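Local coordinates for protein acyl-CoA dehydrogenase (Thermus thermophilus, PDB 2Z1Q) that binds FAD and probably catalyses the 2,3-dehydrogenation of saturated acyl-CoA thioesters, passing the electrons on to an acceptor, at residues B[36-41]-B[70-75]; B[173-178]-B[193-198]; B[317-322]-B[352-357]; B[458-463]-B[523-528]. All coordinates share one frame; numbering follows the deposited sequence.

Contact 1. Residues B[36-41]-B[70-75]; sequences ARTTRT and GELGLL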
loop_
_atom_site.group_PDB
_atom_site.type_symbol
_atom_site.label_atom_id
_atom_site.label_comp_id
_atom_site.label_asym_id
_atom_site.label_seq_id
_atom_site.Cartn_x
_atom_site.Cartn_y
_atom_site.Cartn_z
ATOM N N ALA B 36 4.807 23.692 19.376
ATOM C CA ALA B 36 4.354 22.331 19.132
ATOM C C ALA B 36 3.138 22.041 20.005
ATOM O O ALA B 36 2.155 21.455 19.550
ATOM C CB ALA B 36 5.466 21.338 19.438
ATOM N N ARG B 37 3.212 22.458 21.261
ATOM C CA ARG B 37 2.118 22.233 22.192
ATOM C C ARG B 37 0.872 23.020 21.754
ATOM O O ARG B 37 -0.251 22.522 21.841
ATOM C CB ARG B 37 2.558 22.630 23.599
ATOM C CG ARG B 37 1.692 22.081 24.709
ATOM C CD ARG B 37 2.355 22.242 26.075
ATOM N NE ARG B 37 3.635 21.535 26.175
ATOM C CZ ARG B 37 4.827 22.118 26.069
ATOM N NH1 ARG B 37 5.933 21.388 26.176
ATOM N NH2 ARG B 37 4.919 23.424 25.859
ATOM N N THR B 38 1.089 24.239 21.266
ATOM C CA THR B 38 0.000 25.098 20.793
ATOM C C THR B 38 -0.728 24.395 19.650
ATOM O O THR B 38 -1.956 24.327 19.621
ATOM C CB THR B 38 0.542 26.457 20.272
ATOM O OG1 THR B 38 1.141 27.180 21.354
ATOM C CG2 THR B 38 -0.581 27.290 19.674
ATOM N N THR B 39 0.051 23.872 18.711
ATOM C CA THR B 39 -0.497 23.161 17.567
ATOM C C THR B 39 -1.291 21.946 18.029
ATOM O O THR B 39 -2.415 21.722 17.575
ATOM C CB THR B 39 0.631 22.737 16.605
ATOM O OG1 THR B 39 1.287 23.911 16.101
ATOM C CG2 THR B 39 0.079 21.936 15.444
ATOM N N ARG B 40 -0.720 21.163 18.940
ATOM C CA ARG B 40 -1.413 19.988 19.455
ATOM C C ARG B 40 -2.759 20.381 20.070
ATOM O O ARG B 40 -3.749 19.652 19.930
ATOM C CB ARG B 40 -0.550 19.268 20.495
ATOM C CG ARG B 40 0.419 18.227 19.913
ATOM C CD ARG B 40 1.311 17.593 20.989
ATOM N NE ARG B 40 2.553 18.339 21.211
ATOM C CZ ARG B 40 3.029 18.670 22.411
ATOM N NH1 ARG B 40 2.366 18.327 23.511
ATOM N NH2 ARG B 40 4.168 19.345 22.518
ATOM N N THR B 41 -2.795 21.534 20.735
ATOM C CA THR B 41 -4.021 22.007 21.366
ATOM C C THR B 41 -5.017 22.440 20.291
ATOM O O THR B 41 -6.197 22.092 20.340
ATOM C CB THR B 41 -3.737 23.194 22.310
ATOM O OG1 THR B 41 -2.720 22.820 23.246
ATOM C CG2 THR B 41 -4.995 23.583 23.076
ATOM N N GLY B 70 -4.206 31.535 12.354
ATOM C CA GLY B 70 -3.505 32.778 12.112
ATOM C C GLY B 70 -3.381 33.600 13.381
ATOM O O GLY B 70 -2.327 34.170 13.660
ATOM N N GLU B 71 -4.448 33.667 14.164
ATOM C CA GLU B 71 -4.379 34.437 15.391
ATOM C C GLU B 71 -3.376 33.779 16.348
ATOM O O GLU B 71 -2.822 34.443 17.222
ATOM C CB GLU B 71 -5.764 34.541 16.040
ATOM C CG GLU B 71 -6.237 33.286 16.729
ATOM C CD GLU B 71 -7.650 33.423 17.276
ATOM O OE1 GLU B 71 -7.951 34.466 17.894
ATOM O OE2 GLU B 71 -8.457 32.485 17.088
ATOM N N LEU B 72 -3.130 32.482 16.161
ATOM C CA LEU B 72 -2.189 31.742 17.010
ATOM C C LEU B 72 -0.748 31.927 16.550
ATOM O O LEU B 72 0.188 31.467 17.202
ATOM C CB LEU B 72 -2.529 30.248 17.003
ATOM C CG LEU B 72 -3.806 29.800 17.720
ATOM C CD1 LEU B 72 -4.093 28.342 17.410
ATOM C CD2 LEU B 72 -3.648 30.005 19.217
ATOM N N GLY B 73 -0.589 32.595 15.414
ATOM C CA GLY B 73 0.726 32.832 14.849
ATOM C C GLY B 73 1.272 31.676 14.022
ATOM O O GLY B 73 2.426 31.707 13.614
ATOM N N LEU B 74 0.458 30.662 13.749
ATOM C CA LEU B 74 0.941 29.518 12.972
ATOM C C LEU B 74 1.136 29.828 11.499
ATOM O O LEU B 74 1.858 29.116 10.803
ATOM C CB LEU B 74 -0.003 28.323 13.120
ATOM C CG LEU B 74 -0.137 27.800 14.551
ATOM C CD1 LEU B 74 -0.976 26.538 14.558
ATOM C CD2 LEU B 74 1.242 27.527 15.135
ATOM N N LEU B 75 0.506 30.896 11.026
ATOM C CA LEU B 75 0.625 31.261 9.624
ATOM C C LEU B 75 1.711 32.310 9.383
ATOM O O LEU B 75 2.024 32.634 8.235
ATOM C CB LEU B 75 -0.723 31.778 9.107
ATOM C CG LEU B 75 -1.884 30.801 9.299
ATOM C CD1 LEU B 75 -3.183 31.460 8.844
ATOM C CD2 LEU B 75 -1.611 29.522 8.514
#
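Van der Waals contact joins T38 and T39 of the helix 30-54 to L72 and L74, which follow the helix 62-71. T38 and L72 form the apolar pair: the methyl CG2 of T38 lies 4.1 Å from CD2 of L72, the two side chains running antiparallel alongside one another. At the next residue, T39 crosses L74 at a slant and lays its hydroxyl against both methyls of the leucine, with OG1 3.7 Å from L74 CD2. Because OG1 of T39 is placed beside its own backbone N (chi1 -62°), the same oxygen can also hydrogen-bond to the carbonyl of I35, which satisfies it although its neighbour across the contact is purely hydrocarbon.

Hydrogen bonding stays within each side. In the helix 30-54, T41 OG1 bonds to R37 O at 2.9 Å and reaches it from the face opposite to the amide of T41, so this carbonyl is gripped twice. On the other side, G73 takes a positive phi of 83° and its N bonds to G70 O at 2.9 Å. L74 O is bound beyond the contact by the hydroxyl of Y110.

A glycine with positive phi just past a helix, with two bonds back into the last turn, marks a Schellman motif, here docked on a neighbouring helix within the all-helical N-terminal domain of the acyl-CoA dehydrogenase fold.

Contact 2. Residues B[173-178]-B[193-198]; sequences YILNGV and VFAKVD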
loop_
_atom_site.group_PDB
_atom_site.type_symbol
_atom_site.label_atom_id
_atom_site.label_comp_id
_atom_site.label_asym_id
_atom_site.label_seq_id
_atom_site.Cartn_x
_atom_site.Cartn_y
_atom_site.Cartn_z
ATOM N N TYR B 173 -2.192 42.593 -18.097
ATOM C CA TYR B 173 -1.808 41.363 -18.780
ATOM C C TYR B 173 -3.077 40.518 -18.862
ATOM O O TYR B 173 -3.832 40.435 -17.895
ATOM C CB TYR B 173 -0.731 40.611 -17.986
ATOM C CG TYR B 173 0.691 40.941 -18.397
ATOM C CD1 TYR B 173 1.140 40.691 -19.691
ATOM C CD2 TYR B 173 1.590 41.502 -17.485
ATOM C CE1 TYR B 173 2.444 40.987 -20.074
ATOM C CE2 TYR B 173 2.900 41.802 -17.860
ATOM C CZ TYR B 173 3.317 41.540 -19.155
ATOM O OH TYR B 173 4.610 41.823 -19.539
ATOM N N ILE B 174 -3.327 39.918 -20.020
ATOM C CA ILE B 174 -4.522 39.095 -20.194
ATOM C C ILE B 174 -4.155 37.623 -20.083
ATOM O O ILE B 174 -3.340 37.109 -20.864
ATOM C CB ILE B 174 -5.181 39.332 -21.562
ATOM C CG1 ILE B 174 -5.342 40.830 -21.811
ATOM C CG2 ILE B 174 -6.541 38.640 -21.601
ATOM C CD1 ILE B 174 -5.871 41.162 -23.184
ATOM N N LEU B 175 -4.763 36.945 -19.115
ATOM C CA LEU B 175 -4.480 35.535 -18.882
ATOM C C LEU B 175 -5.555 34.578 -19.376
ATOM O O LEU B 175 -6.752 34.772 -19.140
ATOM C CB LEU B 175 -4.236 35.279 -17.386
ATOM C CG LEU B 175 -2.984 35.855 -16.719
ATOM C CD1 LEU B 175 -2.784 35.192 -15.363
ATOM C CD2 LEU B 175 -1.774 35.606 -17.595
ATOM N N ASN B 176 -5.103 33.529 -20.056
ATOM C CA ASN B 176 -5.987 32.502 -20.581
ATOM C C ASN B 176 -5.373 31.115 -20.391
ATOM O O ASN B 176 -4.227 30.862 -20.778
ATOM C CB ASN B 176 -6.269 32.769 -22.067
ATOM C CG ASN B 176 -7.276 33.890 -22.276
ATOM O OD1 ASN B 176 -8.464 33.736 -21.979
ATOM N ND2 ASN B 176 -6.800 35.033 -22.771
ATOM N N GLY B 177 -6.133 30.213 -19.787
ATOM C CA GLY B 177 -5.625 28.869 -19.575
ATOM C C GLY B 177 -6.403 28.121 -18.517
ATOM O O GLY B 177 -7.379 28.643 -17.961
ATOM N N VAL B 178 -5.973 26.897 -18.233
ATOM C CA VAL B 178 -6.620 26.054 -17.227
ATOM C C VAL B 178 -5.570 25.512 -16.265
ATOM O O VAL B 178 -4.534 25.003 -16.692
ATOM C CB VAL B 178 -7.336 24.857 -17.891
ATOM C CG1 VAL B 178 -7.975 23.965 -16.833
ATOM C CG2 VAL B 178 -8.389 25.363 -18.881
ATOM N N VAL B 193 -0.465 32.467 -10.055
ATOM C CA VAL B 193 -0.633 31.684 -11.277
ATOM C C VAL B 193 0.546 31.754 -12.227
ATOM O O VAL B 193 1.104 32.829 -12.451
ATOM C CB VAL B 193 -1.877 32.152 -12.037
ATOM C CG1 VAL B 193 -2.167 31.226 -13.229
ATOM C CG2 VAL B 193 -3.041 32.221 -11.081
ATOM N N PHE B 194 0.917 30.619 -12.812
ATOM C CA PHE B 194 2.028 30.614 -13.750
ATOM C C PHE B 194 1.536 30.578 -15.195
ATOM O O PHE B 194 0.639 29.802 -15.544
ATOM C CB PHE B 194 2.967 29.424 -13.477
ATOM C CG PHE B 194 3.683 29.515 -12.156
ATOM C CD1 PHE B 194 2.982 29.379 -10.960
ATOM C CD2 PHE B 194 5.047 29.765 -12.109
ATOM C CE1 PHE B 194 3.634 29.490 -9.738
ATOM C CE2 PHE B 194 5.712 29.875 -10.881
ATOM C CZ PHE B 194 5.002 29.736 -9.697
ATOM N N ALA B 195 2.117 31.445 -16.022
ATOM C CA ALA B 195 1.771 31.539 -17.439
ATOM C C ALA B 195 2.974 32.012 -18.236
ATOM O O ALA B 195 3.953 32.516 -17.673
ATOM C CB ALA B 195 0.613 32.500 -17.642
ATOM N N LYS B 196 2.903 31.858 -19.549
ATOM C CA LYS B 196 3.996 32.288 -20.392
ATOM C C LYS B 196 3.577 33.478 -21.243
ATOM O O LYS B 196 2.534 33.450 -21.897
ATOM C CB LYS B 196 4.455 31.133 -21.276
ATOM C CG LYS B 196 5.075 29.989 -20.494
ATOM C CD LYS B 196 5.350 28.814 -21.409
ATOM C CE LYS B 196 6.042 27.680 -20.666
ATOM N NZ LYS B 196 6.189 26.475 -21.532
ATOM N N VAL B 197 4.384 34.532 -21.212
ATOM C CA VAL B 197 4.094 35.726 -21.994
ATOM C C VAL B 197 4.388 35.392 -23.451
ATOM O O VAL B 197 5.504 34.993 -23.791
ATOM C CB VAL B 197 4.968 36.921 -21.541
ATOM C CG1 VAL B 197 4.625 38.160 -22.351
ATOM C CG2 VAL B 197 4.746 37.186 -20.060
ATOM N N ASP B 198 3.376 35.542 -24.304
ATOM C CA ASP B 198 3.512 35.231 -25.725
ATOM C C ASP B 198 3.859 33.756 -25.866
ATOM O O ASP B 198 4.473 33.340 -26.848
ATOM C CB ASP B 198 4.619 36.076 -26.367
ATOM C CG ASP B 198 4.371 37.568 -26.230
ATOM O OD1 ASP B 198 5.258 38.352 -26.634
ATOM O OD2 ASP B 198 3.296 37.956 -25.719
#
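The phenol ring of Y173 meets V197 at a slant, with its CE1 4.2 Å from the methyl CG1 of the valine. With chi1 at -179°, CG1 of V197 stands anti to the backbone N, and this is the branch that reaches the ring. Beyond the two segments the tyrosine also packs on L166 and I249, and V197 shares I249 with it. The second aromatic group, F194, points its CB away from the facing strand; there its ring meets that of the FAD-binding residue Y146, with the planes at about 70°, and that of F202, at about 30°.

Next to the tyrosine pair, L175 covers A195: CD2 of the leucine lies 3.9 Å from the alanine CB. The side chain of A195 is about 13 Å from the bound FAD. No hydrogen bond joins the two segments, whose CA atoms stand 7.6 Å apart at L175 and A195, too far for a ladder between the strands. The backbone of 173-178 bonds instead to the strand 163-166, as N176 does with R163, and to residues of the strands 230-235 and 238-241.

The strand 163-166 pairs with both 172-183 and 190-197, which places the two segments in one mixed sheet; Y173, L175, A195 and V197 each direct CB towards the other segment. Their packing forms part of the apolar interior of the beta domain in the middle of the acyl-CoA dehydrogenase fold.

Contact 3. Residues B[317-322]-B[352-357]; sequences ESAVYR and SIIKVL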
loop_
_atom_site.group_PDB
_atom_site.type_symbol
_atom_site.label_atom_id
_atom_site.label_comp_id
_atom_site.label_asym_id
_atom_site.label_seq_id
_atom_site.Cartn_x
_atom_site.Cartn_y
_atom_site.Cartn_z
ATOM N N GLU B 317 12.142 10.258 11.286
ATOM C CA GLU B 317 12.134 11.387 12.203
ATOM C C GLU B 317 13.547 11.927 12.395
ATOM O O GLU B 317 13.752 13.138 12.422
ATOM C CB GLU B 317 11.580 10.974 13.575
ATOM C CG GLU B 317 11.419 12.168 14.517
ATOM C CD GLU B 317 11.256 11.765 15.978
ATOM O OE1 GLU B 317 10.655 12.553 16.735
ATOM O OE2 GLU B 317 11.725 10.669 16.373
ATOM N N SER B 318 14.515 11.027 12.536
ATOM C CA SER B 318 15.890 11.460 12.750
ATOM C C SER B 318 16.437 12.156 11.520
ATOM O O SER B 318 17.084 13.205 11.626
ATOM C CB SER B 318 16.779 10.263 13.114
ATOM O OG SER B 318 16.368 9.661 14.334
ATOM N N ALA B 319 16.176 11.587 10.348
ATOM C CA ALA B 319 16.664 12.181 9.111
ATOM C C ALA B 319 16.029 13.555 8.840
ATOM O O ALA B 319 16.710 14.477 8.390
ATOM C CB ALA B 319 16.412 11.241 7.942
ATOM N N VAL B 320 14.735 13.697 9.124
ATOM C CA VAL B 320 14.034 14.961 8.886
ATOM C C VAL B 320 14.572 16.154 9.687
ATOM O O VAL B 320 14.898 17.199 9.119
ATOM C CB VAL B 320 12.525 14.845 9.204
ATOM C CG1 VAL B 320 11.884 16.223 9.142
ATOM C CG2 VAL B 320 11.843 13.924 8.212
ATOM N N TYR B 321 14.647 16.001 11.002
ATOM C CA TYR B 321 15.112 17.090 11.839
ATOM C C TYR B 321 16.603 17.314 11.769
ATOM O O TYR B 321 17.086 18.385 12.113
ATOM C CB TYR B 321 14.638 16.880 13.270
ATOM C CG TYR B 321 13.167 17.184 13.399
ATOM C CD1 TYR B 321 12.695 18.495 13.309
ATOM C CD2 TYR B 321 12.240 16.156 13.533
ATOM C CE1 TYR B 321 11.333 18.774 13.343
ATOM C CE2 TYR B 321 10.877 16.424 13.562
ATOM C CZ TYR B 321 10.430 17.725 13.467
ATOM O OH TYR B 321 9.077 17.952 13.481
ATOM N N ARG B 322 17.335 16.311 11.305
ATOM C CA ARG B 322 18.764 16.487 11.164
ATOM C C ARG B 322 18.902 17.398 9.941
ATOM O O ARG B 322 19.721 18.318 9.928
ATOM C CB ARG B 322 19.447 15.132 10.936
ATOM C CG ARG B 322 20.909 15.236 10.529
ATOM C CD ARG B 322 21.502 13.880 10.145
ATOM N NE ARG B 322 22.684 14.072 9.305
ATOM C CZ ARG B 322 23.364 13.103 8.696
ATOM N NH1 ARG B 322 24.421 13.416 7.958
ATOM N NH2 ARG B 322 22.997 11.832 8.812
ATOM N N SER B 352 14.845 16.222 -0.610
ATOM C CA SER B 352 14.263 15.164 -1.430
ATOM C C SER B 352 14.311 13.800 -0.744
ATOM O O SER B 352 13.341 13.042 -0.813
ATOM C CB SER B 352 14.969 15.086 -2.780
ATOM O OG SER B 352 14.634 16.188 -3.606
ATOM N N ILE B 353 15.427 13.497 -0.074
ATOM C CA ILE B 353 15.571 12.216 0.628
ATOM C C ILE B 353 14.525 12.011 1.726
ATOM O O ILE B 353 13.915 10.947 1.812
ATOM C CB ILE B 353 16.978 12.051 1.272
ATOM C CG1 ILE B 353 18.046 11.864 0.194
ATOM C CG2 ILE B 353 16.978 10.843 2.205
ATOM C CD1 ILE B 353 19.474 11.863 0.744
ATOM N N ILE B 354 14.327 13.013 2.578
ATOM C CA ILE B 354 13.340 12.884 3.640
ATOM C C ILE B 354 11.915 12.941 3.090
ATOM O O ILE B 354 10.986 12.450 3.727
ATOM C CB ILE B 354 13.524 13.972 4.737
ATOM C CG1 ILE B 354 13.464 15.358 4.109
ATOM C CG2 ILE B 354 14.856 13.772 5.474
ATOM C CD1 ILE B 354 13.729 16.466 5.092
ATOM N N LYS B 355 11.740 13.521 1.904
ATOM C CA LYS B 355 10.416 13.596 1.281
ATOM C C LYS B 355 9.999 12.180 0.846
ATOM O O LYS B 355 8.877 11.741 1.097
ATOM C CB LYS B 355 10.451 14.573 0.089
ATOM C CG LYS B 355 9.477 14.258 -1.049
ATOM C CD LYS B 355 8.046 14.415 -0.634
ATOM C CE LYS B 355 7.137 13.328 -1.237
ATOM N NZ LYS B 355 7.035 13.330 -2.721
ATOM N N VAL B 356 10.924 11.459 0.227
ATOM C CA VAL B 356 10.688 10.092 -0.227
ATOM C C VAL B 356 10.613 9.146 0.964
ATOM O O VAL B 356 9.732 8.292 1.028
ATOM C CB VAL B 356 11.821 9.607 -1.144
ATOM C CG1 VAL B 356 11.531 8.185 -1.627
ATOM C CG2 VAL B 356 11.976 10.555 -2.310
ATOM N N LEU B 357 11.535 9.314 1.908
ATOM C CA LEU B 357 11.597 8.470 3.098
ATOM C C LEU B 357 10.332 8.610 3.941
ATOM O O LEU B 357 9.729 7.617 4.357
ATOM C CB LEU B 357 12.784 8.876 3.958
ATOM C CG LEU B 357 13.562 7.851 4.781
ATOM C CD1 LEU B 357 14.065 8.600 6.004
ATOM C CD2 LEU B 357 12.738 6.647 5.196
#
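I354 supplies the principal bump of this contact, and its methyl CG2 fits the hollow that A319 and V320 form on the opposing helix. CG2 of I354 lies 3.5 Å from the carbonyl O of A319 and 3.7 Å from the amide N of V320, so it settles against the backbone itself. The sides of the hollow are side chains: CB of A319 is 3.9 Å from I354 CG2, while V320 CG2 comes to 3.9 Å from I354 CB, the valine and isoleucine crossing at about a right angle. The far branch follows the same groove, I354 CD1 lying 4.1 Å from V320 CA. What sends the branches this way is chi1 of 56°, which places CG1 between the backbone N and the carbonyl carbon and CG2 beside the N.

A second, smaller bump comes from L357, whose CD1 lies 4.0 Å from CB of A319. The alanine methyl is thus met by two residues one turn apart on the helix 348-372. The axes of the two segments approach to 9.4 Å and run at 151°, roughly antiparallel.

Nothing polar crosses the contact. The carbonyl of A319, against which the methyl rests, is hydrogen-bonded by the hydroxyl of T323 on its own helix. Charge is turned elsewhere, E317 forming salt bridges with K276 and R498, and R322 with E493. Here the two helices are therefore joined by shape and van der Waals contact alone, as fits a buried seam in the helical bundle of the C-terminal domain, with the ionic links made to other parts of the chain.

Contact 4. Residues B[458-463]-B[523-528]; sequences LMVAGL and AGALSV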
loop_
_atom_site.group_PDB
_atom_site.type_symbol
_atom_site.label_atom_id
_atom_site.label_comp_id
_atom_site.label_asym_id
_atom_site.label_seq_id
_atom_site.Cartn_x
_atom_site.Cartn_y
_atom_site.Cartn_z
ATOM N N LEU B 458 28.543 5.374 -4.316
ATOM C CA LEU B 458 29.595 5.944 -5.154
ATOM C C LEU B 458 30.082 4.959 -6.204
ATOM O O LEU B 458 30.329 5.328 -7.350
ATOM C CB LEU B 458 30.774 6.396 -4.287
ATOM C CG LEU B 458 30.556 7.695 -3.508
ATOM C CD1 LEU B 458 31.554 7.825 -2.361
ATOM C CD2 LEU B 458 30.678 8.855 -4.478
ATOM N N MET B 459 30.216 3.698 -5.821
ATOM C CA MET B 459 30.698 2.694 -6.755
ATOM C C MET B 459 29.742 2.528 -7.929
ATOM O O MET B 459 30.156 2.546 -9.089
ATOM C CB MET B 459 30.871 1.350 -6.048
ATOM C CG MET B 459 31.698 0.359 -6.834
ATOM S SD MET B 459 31.182 -1.338 -6.508
ATOM C CE MET B 459 31.799 -1.595 -4.850
ATOM N N VAL B 460 28.461 2.363 -7.626
ATOM C CA VAL B 460 27.474 2.184 -8.674
ATOM C C VAL B 460 27.320 3.442 -9.512
ATOM O O VAL B 460 27.279 3.380 -10.741
ATOM C CB VAL B 460 26.116 1.821 -8.089
ATOM C CG1 VAL B 460 25.093 1.696 -9.205
ATOM C CG2 VAL B 460 26.232 0.530 -7.307
ATOM N N ALA B 461 27.238 4.581 -8.834
ATOM C CA ALA B 461 27.082 5.862 -9.507
ATOM C C ALA B 461 28.243 6.095 -10.476
ATOM O O ALA B 461 28.039 6.550 -11.613
ATOM C CB ALA B 461 27.022 6.977 -8.476
ATOM N N GLY B 462 29.456 5.776 -10.024
ATOM C CA GLY B 462 30.628 5.959 -10.862
ATOM C C GLY B 462 30.584 5.091 -12.103
ATOM O O GLY B 462 30.790 5.579 -13.214
ATOM N N LEU B 463 30.306 3.802 -11.915
ATOM C CA LEU B 463 30.235 2.851 -13.021
ATOM C C LEU B 463 29.185 3.288 -14.031
ATOM O O LEU B 463 29.342 3.080 -15.238
ATOM C CB LEU B 463 29.922 1.449 -12.493
ATOM C CG LEU B 463 31.039 0.784 -11.675
ATOM C CD1 LEU B 463 30.539 -0.484 -11.013
ATOM C CD2 LEU B 463 32.214 0.469 -12.589
ATOM N N ALA B 523 20.712 -6.129 -2.545
ATOM C CA ALA B 523 19.749 -6.491 -3.582
ATOM C C ALA B 523 19.642 -5.401 -4.651
ATOM O O ALA B 523 19.726 -5.690 -5.835
ATOM C CB ALA B 523 18.372 -6.773 -2.952
ATOM N N GLY B 524 19.476 -4.149 -4.237
ATOM C CA GLY B 524 19.373 -3.073 -5.213
ATOM C C GLY B 524 20.609 -2.885 -6.083
ATOM O O GLY B 524 20.499 -2.766 -7.314
ATOM N N ALA B 525 21.786 -2.839 -5.457
ATOM C CA ALA B 525 23.025 -2.660 -6.216
ATOM C C ALA B 525 23.176 -3.815 -7.201
ATOM O O ALA B 525 23.484 -3.618 -8.379
ATOM C CB ALA B 525 24.244 -2.600 -5.262
ATOM N N LEU B 526 22.936 -5.029 -6.727
ATOM C CA LEU B 526 23.063 -6.194 -7.587
ATOM C C LEU B 526 21.976 -6.318 -8.644
ATOM O O LEU B 526 22.118 -7.098 -9.588
ATOM C CB LEU B 526 23.101 -7.470 -6.745
ATOM C CG LEU B 526 24.305 -7.578 -5.811
ATOM C CD1 LEU B 526 24.118 -8.758 -4.862
ATOM C CD2 LEU B 526 25.574 -7.725 -6.640
ATOM N N SER B 527 20.895 -5.558 -8.500
ATOM C CA SER B 527 19.811 -5.633 -9.469
ATOM C C SER B 527 20.029 -4.662 -10.625
ATOM O O SER B 527 19.336 -4.737 -11.641
ATOM C CB SER B 527 18.461 -5.347 -8.795
ATOM O OG SER B 527 18.354 -3.989 -8.402
ATOM N N VAL B 528 20.991 -3.754 -10.470
ATOM C CA VAL B 528 21.289 -2.789 -11.528
ATOM C C VAL B 528 22.735 -2.826 -11.996
ATOM O O VAL B 528 23.112 -2.103 -12.915
ATOM C CB VAL B 528 20.945 -1.331 -11.100
ATOM C CG1 VAL B 528 19.460 -1.214 -10.804
ATOM C CG2 VAL B 528 21.779 -0.919 -9.892
#
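V460 carries this contact, facing A525 and V528 with both methyls. Its CB points at the other helix but stops short of contact, 5.6 Å from CB of A525, so the two branches do the touching. CG2 lies beside the backbone N and meets the methyl CB of A525 at 4.2 Å. CG1, set anti to the backbone N by chi1 of 178°, goes instead to the valine further along, 4.3 Å from CG2 of V528. The two targets are three residues apart, and V460 bridges them. Both distances are those of ordinary apolar packing, and no hydrogen bond crosses.

Residues 524-528 are tied together by their own polar atoms. S527 OG bonds to G524 O at 2.7 Å, well bent at the carbonyl (115°), and the amide of S527 reaches the same oxygen from the same face. V528 N bonds to A525 O at 3.3 Å, linking the two residues that V460 touches.

The V528 side chain lies about 9 Å from that of the FAD-binding residue Q476, within the C-terminal helical region. The helix 476-502 also packs here, with V482 on V460 and A481 on V528, and L529 and L532 add to V460. The second subunit, another copy of this protein, packs its L556 on S527 and its V557 on V528. The helices 445-468 and 505-528 therefore meet beside the helix 476-502, at the subunit interface.

The four contacts share no helix or strand. Contacts 2, 3 and 4 are buried, contact 3 nearest the chain's centre; contact 1 is partly buried. Contacts 1 and 4 sit on opposite sides of the centre, their own centres about 45 Å apart. No hydrogen bond crosses any of the four, yet their character differs: a methyl pressed on backbone in contact 3, an aromatic ring against valine within the mixed sheet of contact 2, threonines facing leucines in contact 1, a valine on alanine and valine in contact 4. Contacts 3 and 4 both touch the helix 476-502, and of the four only contact 4 reaches the second subunit.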